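Local coordinates for L-lysine 6-monooxygenase involved in desferrioxamine biosynthesis (Erwinia amylovora CFBP1430, PDB 5O8P), which probably catalyses the FAD- and NADPH-dependent N-hydroxylation of cadaverine, a step in making the siderophore desferrioxamine, at residues L78-Q83 with N104-W109; Q133-R138 with H153-G158; W164-S169 with M338-H343. All blocks are in the same frame, centred on the assembly; numbering follows the deposited sequence.

Contact 1: residues L78-Q83 with N104-W109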
loop_
_atom_site.group_PDB
_atom_site.type_symbol
_atom_site.label_atom_id
_atom_site.label_comp_id
_atom_site.label_asym_id
_atom_site.label_seq_id
_atom_site.Cartn_x
_atom_site.Cartn_y
_atom_site.Cartn_z
ATOM N N LEU B 78 17.718 -1.466 17.068
ATOM C CA LEU B 78 17.568 -2.921 17.008
ATOM C C LEU B 78 18.152 -3.599 18.237
ATOM O O LEU B 78 17.581 -4.560 18.745
ATOM C CB LEU B 78 18.186 -3.492 15.723
ATOM C CG LEU B 78 17.362 -3.226 14.463
ATOM C CD1 LEU B 78 18.115 -3.719 13.248
ATOM C CD2 LEU B 78 15.999 -3.899 14.536
ATOM N N ASN B 79 19.276 -3.103 18.734
ATOM C CA ASN B 79 19.844 -3.678 19.958
ATOM C C ASN B 79 18.979 -3.374 21.172
ATOM O O ASN B 79 18.825 -4.225 22.043
ATOM C CB ASN B 79 21.274 -3.210 20.217
ATOM C CG ASN B 79 22.002 -4.115 21.189
ATOM O OD1 ASN B 79 21.893 -5.348 21.105
ATOM N ND2 ASN B 79 22.748 -3.518 22.118
ATOM N N PHE B 80 18.419 -2.165 21.216
ATOM C CA PHE B 80 17.473 -1.773 22.266
ATOM C C PHE B 80 16.316 -2.758 22.314
ATOM O O PHE B 80 15.922 -3.252 23.357
ATOM C CB PHE B 80 16.974 -0.336 22.021
ATOM C CG PHE B 80 15.672 -0.005 22.688
ATOM C CD1 PHE B 80 14.472 -0.265 22.071
ATOM C CD2 PHE B 80 15.651 0.589 23.927
ATOM C CE1 PHE B 80 13.273 0.038 22.697
ATOM C CE2 PHE B 80 14.468 0.923 24.546
ATOM C CZ PHE B 80 13.276 0.658 23.929
ATOM N N MET B 81 15.790 -3.036 21.142
ATOM C CA MET B 81 14.647 -3.905 21.007
ATOM C C MET B 81 15.029 -5.300 21.516
ATOM O O MET B 81 14.225 -5.968 22.149
ATOM C CB MET B 81 14.183 -3.910 19.540
ATOM C CG MET B 81 12.695 -3.857 19.347
ATOM S SD MET B 81 11.911 -2.311 19.837
ATOM C CE MET B 81 12.344 -1.255 18.479
ATOM N N LYS B 82 16.265 -5.710 21.261
ATOM C CA LYS B 82 16.764 -7.015 21.693
ATOM C C LYS B 82 16.915 -7.125 23.216
ATOM O O LYS B 82 16.498 -8.131 23.811
ATOM C CB LYS B 82 18.099 -7.310 20.998
ATOM C CG LYS B 82 18.762 -8.628 21.345
ATOM C CD LYS B 82 17.834 -9.805 21.147
ATOM C CE LYS B 82 18.620 -11.093 20.977
ATOM N NZ LYS B 82 17.827 -12.272 21.393
ATOM N N GLN B 83 17.491 -6.095 23.834
ATOM C CA GLN B 83 17.697 -6.092 25.275
ATOM C C GLN B 83 16.385 -6.032 26.031
ATOM O O GLN B 83 16.212 -6.747 27.004
ATOM C CB GLN B 83 18.597 -4.934 25.720
ATOM C CG GLN B 83 19.995 -4.895 25.091
ATOM C CD GLN B 83 20.721 -6.241 25.002
ATOM O OE1 GLN B 83 20.622 -7.086 25.887
ATOM N NE2 GLN B 83 21.481 -6.425 23.932
ATOM N N ASN B 104 11.178 7.724 22.237
ATOM C CA ASN B 104 11.478 8.401 23.490
ATOM C C ASN B 104 11.974 7.401 24.517
ATOM O O ASN B 104 12.975 7.656 25.167
ATOM C CB ASN B 104 10.249 9.155 24.011
ATOM C CG ASN B 104 10.569 10.072 25.181
ATOM O OD1 ASN B 104 11.507 10.878 25.114
ATOM N ND2 ASN B 104 9.787 9.961 26.255
ATOM N N GLN B 105 11.288 6.267 24.649
ATOM C CA GLN B 105 11.735 5.185 25.531
ATOM C C GLN B 105 13.136 4.688 25.169
ATOM O O GLN B 105 13.959 4.440 26.056
ATOM C CB GLN B 105 10.772 4.003 25.462
ATOM C CG GLN B 105 9.468 4.191 26.207
ATOM C CD GLN B 105 8.499 3.049 25.980
ATOM O OE1 GLN B 105 8.813 2.048 25.330
ATOM N NE2 GLN B 105 7.308 3.200 26.499
ATOM N N TYR B 106 13.385 4.539 23.869
ATOM C CA TYR B 106 14.697 4.133 23.352
ATOM C C TYR B 106 15.798 5.158 23.672
ATOM O O TYR B 106 16.856 4.786 24.169
ATOM C CB TYR B 106 14.601 3.809 21.840
ATOM C CG TYR B 106 15.871 3.979 21.027
ATOM C CD1 TYR B 106 16.929 3.098 21.173
ATOM C CD2 TYR B 106 15.997 5.005 20.085
ATOM C CE1 TYR B 106 18.101 3.242 20.439
ATOM C CE2 TYR B 106 17.161 5.170 19.339
ATOM C CZ TYR B 106 18.218 4.283 19.514
ATOM O OH TYR B 106 19.388 4.436 18.779
ATOM N N CYS B 107 15.545 6.434 23.408
ATOM C CA CYS B 107 16.521 7.479 23.737
ATOM C C CYS B 107 16.827 7.528 25.233
ATOM O O CYS B 107 17.948 7.817 25.625
ATOM C CB CYS B 107 16.044 8.848 23.270
ATOM S SG CYS B 107 16.137 9.064 21.481
ATOM N N GLN B 108 15.827 7.236 26.058
ATOM C CA GLN B 108 15.994 7.237 27.513
ATOM C C GLN B 108 16.853 6.068 27.935
ATOM O O GLN B 108 17.759 6.229 28.727
ATOM C CB GLN B 108 14.639 7.193 28.232
ATOM C CG GLN B 108 13.917 8.539 28.229
ATOM C CD GLN B 108 12.496 8.463 28.758
ATOM O OE1 GLN B 108 11.969 7.380 29.037
ATOM N NE2 GLN B 108 11.855 9.616 28.876
ATOM N N TRP B 109 16.578 4.894 27.387
ATOM C CA TRP B 109 17.430 3.726 27.595
ATOM C C TRP B 109 18.890 3.987 27.228
ATOM O O TRP B 109 19.787 3.598 27.966
ATOM C CB TRP B 109 16.890 2.553 26.789
ATOM C CG TRP B 109 17.759 1.377 26.745
ATOM C CD1 TRP B 109 17.805 0.370 27.641
ATOM C CD2 TRP B 109 18.699 1.066 25.732
ATOM N NE1 TRP B 109 18.722 -0.567 27.257
ATOM C CE2 TRP B 109 19.286 -0.165 26.081
ATOM C CE3 TRP B 109 19.094 1.701 24.549
ATOM C CZ2 TRP B 109 20.257 -0.775 25.306
ATOM C CZ3 TRP B 109 20.045 1.087 23.763
ATOM C CH2 TRP B 109 20.619 -0.143 24.147
#
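F80, Y106 and W109 all have CG anti to the backbone N, and for F80 a chi1 of 158° sends CG out toward helix 100-113, the ring following on to meet Y106 and W109. It meets Y106 in two ways. Y106 CB sits over the centre of one face, 3.8 Å from the ring centroid and almost on the normal, a clear CH-pi contact. The Y106 ring then turns its edge toward the same phenyl ring in an offset edge-to-face pair, its CD1 lying 3.5 Å from F80 CB.

W109 takes part with the roles reversed, since here F80 supplies the edge. F80 CD2 comes to 3.6 Å from W109 CD2 over the indole face, and the phenyl and five-membered ring planes stand at 77°, edge-to-face. F80 CB lies over the six-membered ring, 4.0 Å from its centroid, as a second CH-pi contact. Beside it Q83 CG touches W109 CZ2 at 4.1 Å, and beyond CG the chain bends, with the amide nearly parallel to the indole. That amide donates from NE2 to N79 OD1 (3.1 Å), approaching from above the carbonyl plane, while N79 ND2 is held by P74 O.

No hydrogen bond joins the two segments. Y106 OH is instead fixed by Y75 O and L65 N, and Q105 NE2 bonds to L291 O of the third subunit. F80 lies between two helical segments whose axes are 10.4 Å apart and cross at 86°, and the whole is an aromatic cluster built from successive edge-to-face and CH-pi contacts.

Contact 2: residues Q133-R138 with H153-G158. With FAD (flavin-adenine dinucleotide), chain C.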
loop_
_atom_site.group_PDB
_atom_site.type_symbol
_atom_site.label_atom_id
_atom_site.label_comp_id
_atom_site.label_asym_id
_atom_site.label_seq_id
_atom_site.Cartn_x
_atom_site.Cartn_y
_atom_site.Cartn_z
ATOM N N GLN B 133 44.561 28.722 26.340
ATOM C CA GLN B 133 44.261 28.434 24.925
ATOM C C GLN B 133 43.086 27.453 24.706
ATOM O O GLN B 133 43.099 26.653 23.774
ATOM C CB GLN B 133 45.534 27.982 24.174
ATOM C CG GLN B 133 46.513 29.116 23.897
ATOM C CD GLN B 133 46.119 29.921 22.674
ATOM O OE1 GLN B 133 46.339 29.490 21.541
ATOM N NE2 GLN B 133 45.521 31.091 22.896
ATOM N N CYS B 134 42.061 27.547 25.553
ATOM C CA CYS B 134 40.894 26.676 25.472
ATOM C C CYS B 134 39.617 27.385 25.953
ATOM O O CYS B 134 39.657 28.550 26.347
ATOM C CB CYS B 134 41.151 25.411 26.289
ATOM S SG CYS B 134 40.915 25.631 28.065
ATOM N N TYR B 135 38.487 26.676 25.896
ATOM C CA TYR B 135 37.183 27.237 26.273
ATOM C C TYR B 135 36.819 26.879 27.720
ATOM O O TYR B 135 37.073 25.763 28.196
ATOM C CB TYR B 135 36.087 26.801 25.287
ATOM C CG TYR B 135 36.220 27.488 23.937
ATOM C CD1 TYR B 135 35.708 28.770 23.731
ATOM C CD2 TYR B 135 36.890 26.873 22.885
ATOM C CE1 TYR B 135 35.848 29.421 22.509
ATOM C CE2 TYR B 135 37.044 27.511 21.661
ATOM C CZ TYR B 135 36.520 28.786 21.469
ATOM O OH TYR B 135 36.679 29.403 20.245
ATOM N N ARG B 136 36.227 27.850 28.408
ATOM C CA ARG B 136 35.853 27.725 29.815
ATOM C C ARG B 136 34.348 27.841 29.887
ATOM O O ARG B 136 33.812 28.882 29.537
ATOM C CB ARG B 136 36.527 28.856 30.604
ATOM C CG ARG B 136 36.161 28.966 32.065
ATOM C CD ARG B 136 36.925 30.108 32.744
ATOM N NE ARG B 136 38.378 29.939 32.606
ATOM C CZ ARG B 136 39.119 29.085 33.316
ATOM N NH1 ARG B 136 38.577 28.288 34.254
ATOM N NH2 ARG B 136 40.434 29.020 33.079
ATOM N N VAL B 137 33.682 26.785 30.336
ATOM C CA VAL B 137 32.208 26.692 30.350
ATOM C C VAL B 137 31.713 26.720 31.791
ATOM O O VAL B 137 31.960 25.773 32.530
ATOM C CB VAL B 137 31.747 25.362 29.700
ATOM C CG1 VAL B 137 30.241 25.162 29.817
ATOM C CG2 VAL B 137 32.196 25.303 28.253
ATOM N N ARG B 138 31.013 27.783 32.184
ATOM C CA ARG B 138 30.517 27.921 33.561
ATOM C C ARG B 138 29.086 27.386 33.664
ATOM O O ARG B 138 28.162 27.922 33.041
ATOM C CB ARG B 138 30.599 29.376 34.035
ATOM C CG ARG B 138 30.758 29.528 35.553
ATOM C CD ARG B 138 30.903 30.987 35.992
ATOM N NE ARG B 138 29.704 31.766 35.621
ATOM C CZ ARG B 138 29.674 32.966 35.012
ATOM N NH1 ARG B 138 30.793 33.626 34.694
ATOM N NH2 ARG B 138 28.493 33.519 34.729
ATOM N N HIS B 153 38.851 21.981 24.810
ATOM C CA HIS B 153 39.463 22.475 23.580
ATOM C C HIS B 153 38.416 22.829 22.534
ATOM O O HIS B 153 38.590 23.795 21.769
ATOM C CB HIS B 153 40.439 21.442 23.022
ATOM C CG HIS B 153 41.665 21.261 23.865
ATOM N ND1 HIS B 153 42.715 22.155 23.835
ATOM C CD2 HIS B 153 42.007 20.299 24.760
ATOM C CE1 HIS B 153 43.652 21.751 24.674
ATOM N NE2 HIS B 153 43.244 20.630 25.252
ATOM N N ARG B 154 37.338 22.042 22.514
ATOM C CA ARG B 154 36.273 22.185 21.550
ATOM C C ARG B 154 34.889 22.119 22.191
ATOM O O ARG B 154 34.657 21.378 23.147
ATOM C CB ARG B 154 36.395 21.062 20.527
ATOM C CG ARG B 154 37.657 21.109 19.680
ATOM C CD ARG B 154 37.845 19.834 18.912
ATOM N NE ARG B 154 38.657 18.939 19.724
ATOM C CZ ARG B 154 39.967 18.753 19.594
ATOM N NH1 ARG B 154 40.665 19.386 18.650
ATOM N NH2 ARG B 154 40.585 17.909 20.425
ATOM N N LEU B 155 33.958 22.887 21.636
ATOM C CA LEU B 155 32.548 22.840 22.028
ATOM C C LEU B 155 31.677 22.380 20.868
ATOM O O LEU B 155 31.964 22.682 19.711
ATOM C CB LEU B 155 32.090 24.237 22.440
ATOM C CG LEU B 155 32.877 24.921 23.543
ATOM C CD1 LEU B 155 32.443 26.371 23.653
ATOM C CD2 LEU B 155 32.668 24.168 24.842
ATOM N N VAL B 156 30.600 21.677 21.172
ATOM C CA VAL B 156 29.601 21.342 20.163
ATOM C C VAL B 156 28.237 21.696 20.757
ATOM O O VAL B 156 27.780 21.080 21.728
ATOM C CB VAL B 156 29.754 19.890 19.610
ATOM C CG1 VAL B 156 30.493 18.988 20.578
ATOM C CG2 VAL B 156 28.420 19.250 19.230
ATOM N N LEU B 157 27.611 22.710 20.154
ATOM C CA LEU B 157 26.364 23.305 20.650
ATOM C C LEU B 157 25.136 22.606 20.057
ATOM O O LEU B 157 24.758 22.870 18.925
ATOM C CB LEU B 157 26.335 24.803 20.324
ATOM C CG LEU B 157 27.559 25.617 20.757
ATOM C CD1 LEU B 157 27.424 27.087 20.402
ATOM C CD2 LEU B 157 27.838 25.473 22.238
ATOM N N GLY B 158 24.537 21.697 20.823
ATOM C CA GLY B 158 23.314 21.005 20.430
ATOM C C GLY B 158 22.127 21.458 21.258
ATOM O O GLY B 158 21.323 20.637 21.686
HETATM P PA FAD C . 16.352 19.404 21.581
HETATM O O1A FAD C . 15.232 18.547 22.140
HETATM O O2A FAD C . 16.091 20.861 21.283
HETATM O O5B FAD C . 17.562 19.268 22.644
HETATM C C5B FAD C . 18.154 20.393 23.285
HETATM C C4B FAD C . 18.514 20.128 24.742
HETATM O O4B FAD C . 19.471 21.106 25.178
HETATM C C3B FAD C . 17.315 20.255 25.676
HETATM O O3B FAD C . 17.295 19.125 26.558
HETATM C C2B FAD C . 17.522 21.591 26.388
HETATM O O2B FAD C . 17.003 21.632 27.722
HETATM C C1B FAD C . 19.033 21.713 26.402
HETATM N N9A FAD C . 19.581 23.082 26.605
HETATM C C8A FAD C . 19.277 24.223 25.952
HETATM N N7A FAD C . 20.011 25.261 26.442
HETATM C C5A FAD C . 20.802 24.783 27.426
HETATM C C6A FAD C . 21.822 25.319 28.370
HETATM N N6A FAD C . 22.161 26.631 28.363
HETATM N N1A FAD C . 22.408 24.454 29.239
HETATM C C2A FAD C . 22.089 23.142 29.270
HETATM N N3A FAD C . 21.170 22.596 28.451
HETATM C C4A FAD C . 20.511 23.345 27.525
HETATM N N1 FAD C . 12.777 15.147 12.957
HETATM C C2 FAD C . 12.872 13.946 12.330
HETATM O O2 FAD C . 13.855 13.748 11.580
HETATM N N3 FAD C . 11.954 12.967 12.498
HETATM C C4 FAD C . 10.881 13.127 13.293
HETATM O O4 FAD C . 10.045 12.213 13.427
HETATM C C4X FAD C . 10.704 14.413 14.014
HETATM N N5 FAD C . 9.650 14.635 14.830
HETATM C C5X FAD C . 9.517 15.821 15.470
HETATM C C6 FAD C . 8.409 15.994 16.296
HETATM C C7 FAD C . 8.205 17.186 16.989
HETATM C C7M FAD C . 6.995 17.350 17.876
HETATM C C8 FAD C . 9.195 18.291 16.837
HETATM C C8M FAD C . 8.998 19.588 17.574
HETATM C C9 FAD C . 10.307 18.128 16.008
HETATM C C9A FAD C . 10.526 16.930 15.304
HETATM N N10 FAD C . 11.656 16.714 14.444
HETATM C C10 FAD C . 11.748 15.453 13.789
HETATM C "C1'" FAD C . 12.724 17.723 14.205
HETATM C "C2'" FAD C . 13.943 17.534 15.138
HETATM O "O2'" FAD C . 14.337 16.147 15.177
HETATM C "C3'" FAD C . 13.713 18.043 16.574
HETATM O "O3'" FAD C . 13.425 19.450 16.567
HETATM C "C4'" FAD C . 14.907 17.796 17.507
HETATM O "O4'" FAD C . 14.446 17.718 18.860
HETATM C "C5'" FAD C . 15.969 18.888 17.413
HETATM O "O5'" FAD C . 17.220 18.360 17.858
HETATM P P FAD C . 17.978 19.009 19.111
HETATM O O1P FAD C . 19.224 18.191 19.378
HETATM O O2P FAD C . 18.094 20.463 18.749
HETATM O O3P FAD C . 16.846 18.649 20.225
#
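Y135, whose ring lies against H153 and L155, hydrogen-bonds through its OH to R356 NE, which ties down the far end of the ring. Nearer the backbone, H153 O lies at the ring edge, close to its plane and 3.7 Å from Y135 CD2. No hydrogen bond links the two segments; the closest side-chain meetings are apolar. L155 divides its branches between two partners: CD1 comes obliquely to Y135 CG at 3.9 Å, and CD2 passes alongside V137 CG2 at 3.6 Å. At the other end C134 CB rests 4.3 Å from H153 CA. Q133 and C134 both face D129 in a G1 beta bulge.

Strand 155-157 runs on to G158, whose O is 3.6 Å from C5B of the FAD. V137 and L155 also meet V123 and V126 of strand 121-129. The end-to-end directions of 134-137 and 153-155 differ by 42°. Strand 134-141 is the middle of the antiparallel meander 121-129, 134-141 and 147-152, whereas strand 155-157 lies between strands 8-14 and 379-381, parallel to both, in the FAD-binding Rossmann-type sheet.

Contact 3: residues W164-S169 with M338-H343. With FAD (flavin-adenine dinucleotide), chain C.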
loop_
_atom_site.group_PDB
_atom_site.type_symbol
_atom_site.label_atom_id
_atom_site.label_comp_id
_atom_site.label_asym_id
_atom_site.label_seq_id
_atom_site.Cartn_x
_atom_site.Cartn_y
_atom_site.Cartn_z
ATOM N N TRP B 164 8.113 28.979 18.915
ATOM C CA TRP B 164 7.907 30.293 18.324
ATOM C C TRP B 164 6.441 30.524 18.005
ATOM O O TRP B 164 5.790 29.645 17.435
ATOM C CB TRP B 164 8.705 30.411 17.037
ATOM C CG TRP B 164 8.572 31.741 16.357
ATOM C CD1 TRP B 164 9.319 32.856 16.581
ATOM C CD2 TRP B 164 7.627 32.087 15.340
ATOM N NE1 TRP B 164 8.908 33.873 15.762
ATOM C CE2 TRP B 164 7.867 33.433 14.990
ATOM C CE3 TRP B 164 6.592 31.392 14.696
ATOM C CZ2 TRP B 164 7.114 34.103 14.019
ATOM C CZ3 TRP B 164 5.847 32.056 13.722
ATOM C CH2 TRP B 164 6.116 33.402 13.394
ATOM N N SER B 165 5.948 31.714 18.361
ATOM C CA SER B 165 4.611 32.183 17.997
ATOM C C SER B 165 4.739 33.554 17.335
ATOM O O SER B 165 5.699 34.270 17.621
ATOM C CB SER B 165 3.730 32.285 19.235
ATOM O OG SER B 165 3.725 31.064 19.952
ATOM N N PRO B 166 3.775 33.937 16.461
ATOM C CA PRO B 166 3.851 35.238 15.779
ATOM C C PRO B 166 3.983 36.414 16.738
ATOM O O PRO B 166 3.479 36.344 17.859
ATOM C CB PRO B 166 2.519 35.315 15.015
ATOM C CG PRO B 166 2.118 33.900 14.812
ATOM C CD PRO B 166 2.568 33.194 16.051
ATOM N N ALA B 167 4.647 37.477 16.293
ATOM C CA ALA B 167 4.922 38.648 17.146
ATOM C C ALA B 167 3.663 39.247 17.787
ATOM O O ALA B 167 3.692 39.644 18.954
ATOM C CB ALA B 167 5.667 39.717 16.356
ATOM N N CYS B 168 2.565 39.284 17.030
ATOM C CA CYS B 168 1.297 39.844 17.512
ATOM C C CYS B 168 0.587 39.013 18.602
ATOM O O CYS B 168 -0.312 39.520 19.264
ATOM C CB CYS B 168 0.347 40.057 16.328
ATOM S SG CYS B 168 -0.241 38.518 15.585
ATOM N N SER B 169 0.977 37.750 18.780
ATOM C CA SER B 169 0.391 36.875 19.803
ATOM C C SER B 169 0.979 37.017 21.226
ATOM O O SER B 169 0.377 36.517 22.182
ATOM C CB SER B 169 0.474 35.407 19.339
ATOM O OG SER B 169 1.796 34.885 19.427
ATOM N N MET B 338 -1.555 27.244 18.640
ATOM C CA MET B 338 -0.549 27.885 17.808
ATOM C C MET B 338 0.538 26.857 17.425
ATOM O O MET B 338 1.534 26.680 18.128
ATOM C CB MET B 338 0.025 29.075 18.575
ATOM C CG MET B 338 0.651 30.128 17.697
ATOM S SD MET B 338 -0.579 31.207 16.953
ATOM C CE MET B 338 -1.077 32.180 18.374
ATOM N N ALA B 339 0.321 26.160 16.312
ATOM C CA ALA B 339 1.266 25.155 15.793
ATOM C C ALA B 339 2.197 25.796 14.775
ATOM O O ALA B 339 2.294 25.366 13.628
ATOM C CB ALA B 339 0.502 23.986 15.179
ATOM N N THR B 340 2.898 26.822 15.223
ATOM C CA THR B 340 3.719 27.648 14.362
ATOM C C THR B 340 5.206 27.252 14.419
ATOM O O THR B 340 6.075 27.983 13.917
ATOM C CB THR B 340 3.524 29.118 14.757
ATOM O OG1 THR B 340 3.651 29.253 16.182
ATOM C CG2 THR B 340 2.132 29.583 14.326
ATOM N N GLY B 341 5.495 26.100 15.029
ATOM C CA GLY B 341 6.837 25.546 15.021
ATOM C C GLY B 341 7.834 26.276 15.905
ATOM O O GLY B 341 7.452 26.918 16.882
ATOM N N TYR B 342 9.111 26.176 15.523
ATOM C CA TYR B 342 10.253 26.560 16.347
ATOM C C TYR B 342 11.208 27.477 15.574
ATOM O O TYR B 342 11.250 27.448 14.358
ATOM C CB TYR B 342 11.005 25.294 16.778
ATOM C CG TYR B 342 10.220 24.379 17.699
ATOM C CD1 TYR B 342 9.169 23.594 17.236
ATOM C CD2 TYR B 342 10.562 24.277 19.042
ATOM C CE1 TYR B 342 8.461 22.767 18.091
ATOM C CE2 TYR B 342 9.879 23.429 19.903
ATOM C CZ TYR B 342 8.824 22.675 19.428
ATOM O OH TYR B 342 8.131 21.839 20.286
ATOM N N HIS B 343 11.980 28.281 16.291
ATOM C CA HIS B 343 13.015 29.138 15.693
ATOM C C HIS B 343 14.287 29.004 16.523
ATOM O O HIS B 343 14.191 28.905 17.748
ATOM C CB HIS B 343 12.505 30.593 15.647
ATOM C CG HIS B 343 13.531 31.619 15.274
ATOM N ND1 HIS B 343 14.199 31.609 14.064
ATOM C CD2 HIS B 343 13.951 32.728 15.930
ATOM C CE1 HIS B 343 15.005 32.655 14.003
ATOM N NE2 HIS B 343 14.876 33.348 15.123
HETATM P PA FAD C . 16.352 19.404 21.581
HETATM O O1A FAD C . 15.232 18.547 22.140
HETATM O O2A FAD C . 16.091 20.861 21.283
HETATM O O5B FAD C . 17.562 19.268 22.644
HETATM C C5B FAD C . 18.154 20.393 23.285
HETATM C C4B FAD C . 18.514 20.128 24.742
HETATM O O4B FAD C . 19.471 21.106 25.178
HETATM C C3B FAD C . 17.315 20.255 25.676
HETATM O O3B FAD C . 17.295 19.125 26.558
HETATM C C2B FAD C . 17.522 21.591 26.388
HETATM O O2B FAD C . 17.003 21.632 27.722
HETATM C C1B FAD C . 19.033 21.713 26.402
HETATM N N9A FAD C . 19.581 23.082 26.605
HETATM C C8A FAD C . 19.277 24.223 25.952
HETATM N N7A FAD C . 20.011 25.261 26.442
HETATM C C5A FAD C . 20.802 24.783 27.426
HETATM C C6A FAD C . 21.822 25.319 28.370
HETATM N N6A FAD C . 22.161 26.631 28.363
HETATM N N1A FAD C . 22.408 24.454 29.239
HETATM C C2A FAD C . 22.089 23.142 29.270
HETATM N N3A FAD C . 21.170 22.596 28.451
HETATM C C4A FAD C . 20.511 23.345 27.525
HETATM N N1 FAD C . 12.777 15.147 12.957
HETATM C C2 FAD C . 12.872 13.946 12.330
HETATM O O2 FAD C . 13.855 13.748 11.580
HETATM N N3 FAD C . 11.954 12.967 12.498
HETATM C C4 FAD C . 10.881 13.127 13.293
HETATM O O4 FAD C . 10.045 12.213 13.427
HETATM C C4X FAD C . 10.704 14.413 14.014
HETATM N N5 FAD C . 9.650 14.635 14.830
HETATM C C5X FAD C . 9.517 15.821 15.470
HETATM C C6 FAD C . 8.409 15.994 16.296
HETATM C C7 FAD C . 8.205 17.186 16.989
HETATM C C7M FAD C . 6.995 17.350 17.876
HETATM C C8 FAD C . 9.195 18.291 16.837
HETATM C C8M FAD C . 8.998 19.588 17.574
HETATM C C9 FAD C . 10.307 18.128 16.008
HETATM C C9A FAD C . 10.526 16.930 15.304
HETATM N N10 FAD C . 11.656 16.714 14.444
HETATM C C10 FAD C . 11.748 15.453 13.789
HETATM C "C1'" FAD C . 12.724 17.723 14.205
HETATM C "C2'" FAD C . 13.943 17.534 15.138
HETATM O "O2'" FAD C . 14.337 16.147 15.177
HETATM C "C3'" FAD C . 13.713 18.043 16.574
HETATM O "O3'" FAD C . 13.425 19.450 16.567
HETATM C "C4'" FAD C . 14.907 17.796 17.507
HETATM O "O4'" FAD C . 14.446 17.718 18.860
HETATM C "C5'" FAD C . 15.969 18.888 17.413
HETATM O "O5'" FAD C . 17.220 18.360 17.858
HETATM P P FAD C . 17.978 19.009 19.111
HETATM O O1P FAD C . 19.224 18.191 19.378
HETATM O O2P FAD C . 18.094 20.463 18.749
HETATM O O3P FAD C . 16.846 18.649 20.225
#
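The indole of W164 has its own chain neighbour P166 N over one face, 3.8 Å above the plane and toward the rim, while T340 O lies at the ring edge, 3.5 Å from CE3. T340 CB also touches CE3, the two side chains crossing at about a right angle. H343 CB approaches CD1 obliquely at 4.0 Å, and the imidazole plane is inclined to the indole at 70°. The Y342 ring lies beside the flavin, its CE1 3.3 Å from FAD C8M.

Two hydrogen bonds join the segments, one between backbones and one from a side chain. W164 N donates to G341 O (3.0 Å, 151° at the hydrogen). T340 OG1, placed between its own N and carbonyl carbon by a chi1 of 48°, donates to a lone pair of W164 O at 2.5 Å. H178 NE2 also bonds to G341 O, and weakly to W164 O.

Farther along, M338 folds at chi2 and chi3 so that SD meets P166 CD tip to tip at 3.8 Å, and CE reaches S169 CB at 3.7 Å. P166 O in turn accepts from both S169 OG and S169 N, which closes the start of the 3-10 turn.

W164 follows directly on strand 162-163, the antiparallel partner of 342-343; M338 ends strand 335-338, set between 177-178 and 194-198 in the five-stranded parallel sheet, and strand 303-311 packs against P166 and S169.

Overall arrangement
The three contacts stand apart around the FAD, their centres 30 to 33 Å from one another and no pair closer than about 11 Å between nearest atoms. Contacts 2 and 3 both touch the cofactor, at different ends: contact 2 reaches the adenosine ribose through G158, contact 3 the dimethyl edge of the flavin through Y342. Contact 1 stays back, the Y106 side chain about 11 Å from the FAD and about 8 Å from that of L396, and it alone meets other subunits. Contact 3 also borders the NADP(+) site, empty in this chain, with W164 about 6 Å from R227, side chain to side chain.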